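Local structure of hypothetical protein (Streptococcus pneumoniae, 2HIY) at residues Q29-T32 / N33-L36; K155-L158 / K159-F162; P161-H165 / I166-N170. The protein is of unknown function but belongs to the DUF1697 family of conserved bacterial proteins and is seen as four copies in the crystal assembly. All blocks are in the same frame, centred on the assembly; numbering follows the deposited sequence.

How the interactions relate
All three contacts are local and partly buried, each made where the chain changes its course. Interaction 1 ends helix 24-34, about 34 Å centre to centre from interaction 2 and on the other side of the chain's centre; Leu31 and Leu36 are buried there, while Gln29 and Asn33 lie on the surface. Interactions 2 and 3 share Pro161 and Phe162, touch each other, and carry the chain from helix 152-156 into strand 166-170. Interaction 1 rests mainly on backbone hydrogen bonds. Interaction 2 buries Leu157, Val160 and Phe162 but turns Lys159 to the second subunit. Interaction 3, nearest the chain's centre, relies on apolar packing and a bridging water, and also meets that subunit.

Interaction 1: residues Q29-T32 / N33-L36; sequences QELT and NLGL
Leu31 and Leu36 meet at the C-terminal end of helix 24-34, and the side chain of Leu31 can be followed outward from there. Its CB lies 4.1 Å from Leu36 CD1; CG then leads to the two methyls, of which CD2 touches both Leu34 CD2, at 3.9 Å, and Leu36 CD1. Leu31 and Leu34 run side by side in the same direction, whereas Leu36 slants across Leu31. Branched, apolar leucine suits the two buried places: Leu31 also packs on Leu63 and Phe66 of helix 56-70 and on Ile48 of strand 47-52, and Leu36 on Leu59 and Phe50. On the outer surface, Asn33 turns CG back beside its own backbone N (chi1 -72°), which places OD1 3.1 Å from Gln29 NE2 with the two amide planes 25° apart. Glu30 instead sends its carboxylate to Tyr71.

The backbone closes the helix. Leu36 N donates to Leu31 O at 3.0 Å, and Gly35 N donates to Thr32 O from well above the carbonyl plane. A water donates to both Thr32 O and Leu36 O, joining the last turn to the departing chain. Gly35 has a positive phi of 111°, where a CB would press against the preceding carbonyl oxygen; glycine avoids this. These two backward bonds around a glycine with positive phi define a Schellman motif, the classic C-terminal cap of an alpha-helix.

Interaction 2: residues K155-L158 / K159-F162; sequences KYLL and KVPF
Lys159 lays its aliphatic chain across Tyr156, with CE at the edge of the ring and near its plane, 4.1 Å from CD1. The same CE comes within 3.4 Å of Lys155 O. The chain runs extended until a bend at chi4 (-69°) and carries the ammonium beyond the turn, where NZ forms salt bridges with Glu30 and Glu26 of the second subunit. A lysine suits this place, its methylenes lining the edge of the tyrosine ring while its charge serves the subunit interface. Lys159 N donates to Tyr156 O at 2.9 Å from above the carbonyl plane, and Val160 N adds a weak bond to Leu157 O at 3.5 Å; these successive i+3 to i bonds make a 3-10-like run of turns between helix 152-156 and the loop to strand 166-170. Asn33 of the second subunit binds the carbonyl oxygens of Leu158 and Val160 through ND2. On the buried side, Val160 CG2 sits 3.4 Å above the plane of the Phe162 ring, over its centre, and in one of its two conformers Leu157 CD2 comes obliquely to CZ of that ring. Val160 also meets Thr120 of helix 114-122, and Phe162 meets Val117, Thr120 and Val121.

Interaction 3: residues P161-H165 / I166-N170; sequences PFYRH and ITIRN
With chi1 at 53°, Ile166 holds CG1 between its backbone N and carbonyl carbon and so directs CD1 at the Phe162 ring, while Tyr163, whose CG lies opposite its backbone N (chi1 -174°), extends its ring to Ile168. Both groups belong to the connection in which a short 3-10 turn around 163-164 leads into strand 166-170, an outermost strand, within this chain, of a four-stranded antiparallel sheet, paired with strand 102-108 through Thr167 and Arg169. Ile166 CD1 meets the Phe162 ring at its edge, in the ring plane, 3.7 Å from CE1; CG2 of the same isoleucine lies near CD1 of the ring. A beta-branched residue suits this place, since both branches rest on the phenylalanine while the side chain also touches Leu106 of strand 102-108. Two residues on, Ile168 crosses Tyr163 at about a right angle, its CD1 lying 4.1 Å from CE1.

The turn itself is tied by His165 N donating to Phe162 O. No direct hydrogen bond joins 161-165 to 166-170. Tyrosine combines an apolar ring with a hydroxyl that binds a glycerol, probably from the crystallisation liquor, and Tyr163 also packs on Asn33 of the second subunit. Over one face of the Tyr163 ring, offset toward its rim, a water donates both to Tyr163 O at 2.7 Å and to Ile166 O at 2.9 Å, bridging the turn and Ile166.

Interaction 1: residues Q29-T32 / N33-L36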
# COMPACT_ATOMS: atom_id res chain seq x y z
N GLN D 29 15.04 28.66 2.11
CA GLN D 29 15.79 29.66 1.33
C GLN D 29 14.85 30.61 0.59
O GLN D 29 15.07 31.83 0.56
CB GLN D 29 16.76 28.97 0.34
CG GLN D 29 17.41 29.92 -0.70
CD GLN D 29 18.49 30.78 -0.10
OE1 GLN D 29 19.65 30.36 -0.01
NE2 GLN D 29 18.14 32.01 0.30
N GLU D 30 13.83 30.04 -0.04
CA GLU D 30 12.87 30.86 -0.79
C GLU D 30 12.11 31.85 0.11
O GLU D 30 11.93 33.02 -0.25
CB GLU D 30 11.89 29.94 -1.48
CG GLU D 30 12.54 29.17 -2.63
CD GLU D 30 11.88 27.85 -2.96
OE1 GLU D 30 10.83 27.48 -2.38
OE2 GLU D 30 12.47 27.17 -3.83
N LEU D 31 11.69 31.40 1.29
CA LEU D 31 11.01 32.32 2.22
C LEU D 31 11.96 33.37 2.78
O LEU D 31 11.56 34.50 3.07
CB LEU D 31 10.34 31.55 3.36
CG LEU D 31 9.19 30.64 2.90
CD1 LEU D 31 8.66 29.85 4.10
CD2 LEU D 31 8.07 31.46 2.24
N THR D 32 13.23 33.03 2.92
CA THR D 32 14.24 34.00 3.34
C THR D 32 14.37 35.06 2.24
O THR D 32 14.40 36.27 2.52
CB THR D 32 15.60 33.31 3.64
OG1 THR D 32 15.41 32.35 4.69
CG2 THR D 32 16.65 34.30 4.12
N ASN D 33 14.43 34.62 0.98
CA ASN D 33 14.48 35.57 -0.13
C ASN D 33 13.22 36.44 -0.20
O ASN D 33 13.30 37.61 -0.61
CB ASN D 33 14.65 34.81 -1.44
CG ASN D 33 16.04 34.23 -1.59
OD1 ASN D 33 16.97 34.60 -0.86
ND2 ASN D 33 16.19 33.30 -2.55
N LEU D 34 12.08 35.87 0.17
CA LEU D 34 10.80 36.60 0.23
C LEU D 34 10.83 37.69 1.29
O LEU D 34 9.99 38.61 1.26
CB LEU D 34 9.65 35.62 0.47
CG LEU D 34 8.19 36.10 0.37
CD1 LEU D 34 7.84 36.57 -1.05
CD2 LEU D 34 7.25 35.02 0.83
N GLY D 35 11.76 37.62 2.23
CA GLY D 35 11.90 38.63 3.27
C GLY D 35 11.53 38.19 4.69
O GLY D 35 11.50 39.01 5.62
N LEU D 36 11.25 36.90 4.87
CA LEU D 36 10.94 36.39 6.21
C LEU D 36 12.25 36.05 6.87
O LEU D 36 13.23 35.69 6.20
CB LEU D 36 10.05 35.17 6.10
CG LEU D 36 8.79 35.36 5.25
CD1 LEU D 36 7.87 34.17 5.35
CD2 LEU D 36 8.06 36.66 5.62
O HOH W 1 14.95 37.41 5.01

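Interaction 2: residues K155-L158 / K159-F162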
# COMPACT_ATOMS: atom_id res chain seq x y z
N LYS D 155 -15.57 8.82 10.55
CA LYS D 155 -16.58 8.53 9.53
C LYS D 155 -16.90 9.69 8.64
O LYS D 155 -17.31 9.45 7.49
CB LYS D 155 -17.88 8.08 10.18
CG LYS D 155 -17.71 6.70 10.82
CD LYS D 155 -18.96 6.30 11.58
CE LYS D 155 -20.15 6.17 10.65
NZ LYS D 155 -21.34 5.69 11.42
N TYR D 156 -16.78 10.93 9.14
CA TYR D 156 -17.36 12.05 8.42
C TYR D 156 -16.43 13.13 7.98
O TYR D 156 -16.84 13.93 7.15
CB TYR D 156 -18.51 12.71 9.21
CG TYR D 156 -19.56 11.76 9.72
CD1 TYR D 156 -20.14 10.81 8.88
CD2 TYR D 156 -19.96 11.81 11.05
CE1 TYR D 156 -21.12 9.92 9.37
CE2 TYR D 156 -20.93 10.93 11.54
CZ TYR D 156 -21.49 9.99 10.69
OH TYR D 156 -22.44 9.12 11.17
N LEU D 157 -15.20 13.21 8.47
CA LEU D 157 -14.39 14.37 8.10
C LEU D 157 -14.00 14.47 6.63
O LEU D 157 -13.76 15.57 6.12
CB LEU D 157 -13.17 14.53 9.00
CG LEU D 157 -13.44 15.20 10.35
CD1 LEU D 157 -12.14 15.35 11.09
CD2 LEU D 157 -14.20 16.55 10.22
N LEU D 158 -13.91 13.34 5.94
CA LEU D 158 -13.67 13.42 4.48
C LEU D 158 -14.89 13.90 3.70
O LEU D 158 -14.79 14.24 2.52
CB LEU D 158 -13.23 12.08 3.91
CG LEU D 158 -11.79 11.68 4.23
CD1 LEU D 158 -11.61 10.24 3.74
CD2 LEU D 158 -10.75 12.59 3.60
N LYS D 159 -16.05 13.90 4.35
CA LYS D 159 -17.28 14.36 3.72
C LYS D 159 -17.51 15.88 3.80
O LYS D 159 -18.43 16.38 3.15
CB LYS D 159 -18.48 13.63 4.33
CG LYS D 159 -18.43 12.12 4.16
CD LYS D 159 -19.62 11.48 4.87
CE LYS D 159 -19.53 9.95 4.94
NZ LYS D 159 -19.69 9.30 3.62
N VAL D 160 -16.72 16.60 4.60
CA VAL D 160 -17.03 18.02 4.86
C VAL D 160 -16.33 18.94 3.86
O VAL D 160 -15.21 18.66 3.43
CB VAL D 160 -16.67 18.45 6.32
CG1 VAL D 160 -17.46 17.61 7.38
CG2 VAL D 160 -15.16 18.45 6.56
N PRO D 161 -16.99 20.02 3.45
CA PRO D 161 -16.39 20.97 2.53
C PRO D 161 -15.14 21.65 3.07
O PRO D 161 -14.31 22.07 2.28
CB PRO D 161 -17.53 21.98 2.27
CG PRO D 161 -18.77 21.25 2.61
CD PRO D 161 -18.41 20.34 3.73
N PHE D 162 -14.98 21.72 4.39
CA PHE D 162 -13.86 22.45 4.95
C PHE D 162 -12.58 21.64 5.05
O PHE D 162 -11.55 22.17 5.47
CB PHE D 162 -14.26 23.10 6.32
CG PHE D 162 -14.46 22.12 7.46
CD1 PHE D 162 -13.37 21.54 8.11
CD2 PHE D 162 -15.75 21.83 7.95
CE1 PHE D 162 -13.56 20.64 9.16
CE2 PHE D 162 -15.94 20.95 9.00
CZ PHE D 162 -14.84 20.36 9.63

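Interaction 3: residues P161-H165 / I166-N170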
# COMPACT_ATOMS: atom_id res chain seq x y z
N PRO D 161 -16.99 20.02 3.45
CA PRO D 161 -16.39 20.97 2.53
C PRO D 161 -15.14 21.65 3.07
O PRO D 161 -14.31 22.07 2.28
CB PRO D 161 -17.53 21.98 2.27
CG PRO D 161 -18.77 21.25 2.61
CD PRO D 161 -18.41 20.34 3.73
N PHE D 162 -14.98 21.72 4.39
CA PHE D 162 -13.86 22.45 4.95
C PHE D 162 -12.58 21.64 5.05
O PHE D 162 -11.55 22.17 5.47
CB PHE D 162 -14.26 23.10 6.32
CG PHE D 162 -14.46 22.12 7.46
CD1 PHE D 162 -13.37 21.54 8.11
CD2 PHE D 162 -15.75 21.83 7.95
CE1 PHE D 162 -13.56 20.64 9.16
CE2 PHE D 162 -15.94 20.95 9.00
CZ PHE D 162 -14.84 20.36 9.63
N TYR D 163 -12.62 20.36 4.69
CA TYR D 163 -11.49 19.51 4.94
C TYR D 163 -10.15 20.01 4.41
O TYR D 163 -9.13 19.92 5.13
CB TYR D 163 -11.78 18.12 4.36
CG TYR D 163 -10.73 17.11 4.70
CD1 TYR D 163 -10.70 16.53 5.96
CD2 TYR D 163 -9.73 16.75 3.78
CE1 TYR D 163 -9.73 15.60 6.31
CE2 TYR D 163 -8.75 15.79 4.12
CZ TYR D 163 -8.78 15.24 5.40
OH TYR D 163 -7.84 14.30 5.78
N ARG D 164 -10.13 20.50 3.18
CA ARG D 164 -8.86 20.96 2.59
C ARG D 164 -8.49 22.35 3.08
O ARG D 164 -7.48 22.92 2.63
CB ARG D 164 -8.95 20.92 1.07
CG ARG D 164 -9.00 19.49 0.51
CD ARG D 164 -9.26 19.43 -1.02
NE ARG D 164 -8.53 20.46 -1.76
CZ ARG D 164 -7.30 20.31 -2.24
NH1 ARG D 164 -6.65 19.16 -2.08
NH2 ARG D 164 -6.73 21.33 -2.89
N HIS D 165 -9.29 22.91 3.99
CA HIS D 165 -9.09 24.27 4.51
C HIS D 165 -8.87 24.26 6.01
O HIS D 165 -9.09 25.28 6.68
CB HIS D 165 -10.25 25.16 4.10
CG HIS D 165 -10.35 25.26 2.62
ND1 HIS D 165 -11.15 24.44 1.86
CD2 HIS D 165 -9.64 26.02 1.76
CE1 HIS D 165 -10.96 24.73 0.58
NE2 HIS D 165 -10.06 25.69 0.50
N ILE D 166 -8.47 23.11 6.53
CA ILE D 166 -7.95 23.03 7.89
C ILE D 166 -6.63 22.32 7.85
O ILE D 166 -6.37 21.57 6.89
CB ILE D 166 -8.90 22.29 8.86
CG1 ILE D 166 -9.26 20.92 8.29
CG2 ILE D 166 -10.11 23.15 9.18
CD1 ILE D 166 -9.95 19.99 9.24
N THR D 167 -5.81 22.52 8.86
CA THR D 167 -4.52 21.87 8.91
C THR D 167 -4.50 21.00 10.16
O THR D 167 -4.48 21.51 11.27
CB THR D 167 -3.39 22.92 8.97
OG1 THR D 167 -3.66 23.95 7.99
CG2 THR D 167 -2.08 22.26 8.72
N ILE D 168 -4.49 19.69 9.96
CA ILE D 168 -4.65 18.78 11.09
C ILE D 168 -3.28 18.39 11.60
O ILE D 168 -2.40 17.97 10.83
CB ILE D 168 -5.42 17.54 10.67
CG1 ILE D 168 -6.80 17.96 10.15
CG2 ILE D 168 -5.51 16.56 11.87
CD1 ILE D 168 -7.68 16.78 9.66
N ARG D 169 -3.08 18.50 12.91
CA ARG D 169 -1.85 18.05 13.55
C ARG D 169 -2.20 17.25 14.79
O ARG D 169 -3.15 17.57 15.50
CB ARG D 169 -0.99 19.25 13.98
CG ARG D 169 -0.53 20.14 12.79
CD ARG D 169 0.50 19.37 11.95
NE ARG D 169 1.09 20.15 10.85
CZ ARG D 169 0.68 20.12 9.59
NH1 ARG D 169 -0.37 19.42 9.23
NH2 ARG D 169 1.34 20.86 8.69
N ASN D 170 -1.46 16.21 15.07
CA ASN D 170 -1.69 15.49 16.31
C ASN D 170 -1.25 16.32 17.52
O ASN D 170 -0.57 17.35 17.39
CB ASN D 170 -1.12 14.07 16.29
CG ASN D 170 0.38 14.03 16.14
OD1 ASN D 170 1.10 14.85 16.70
ND2 ASN D 170 0.86 13.01 15.43
O HOH W 2 -6.68 18.88 5.80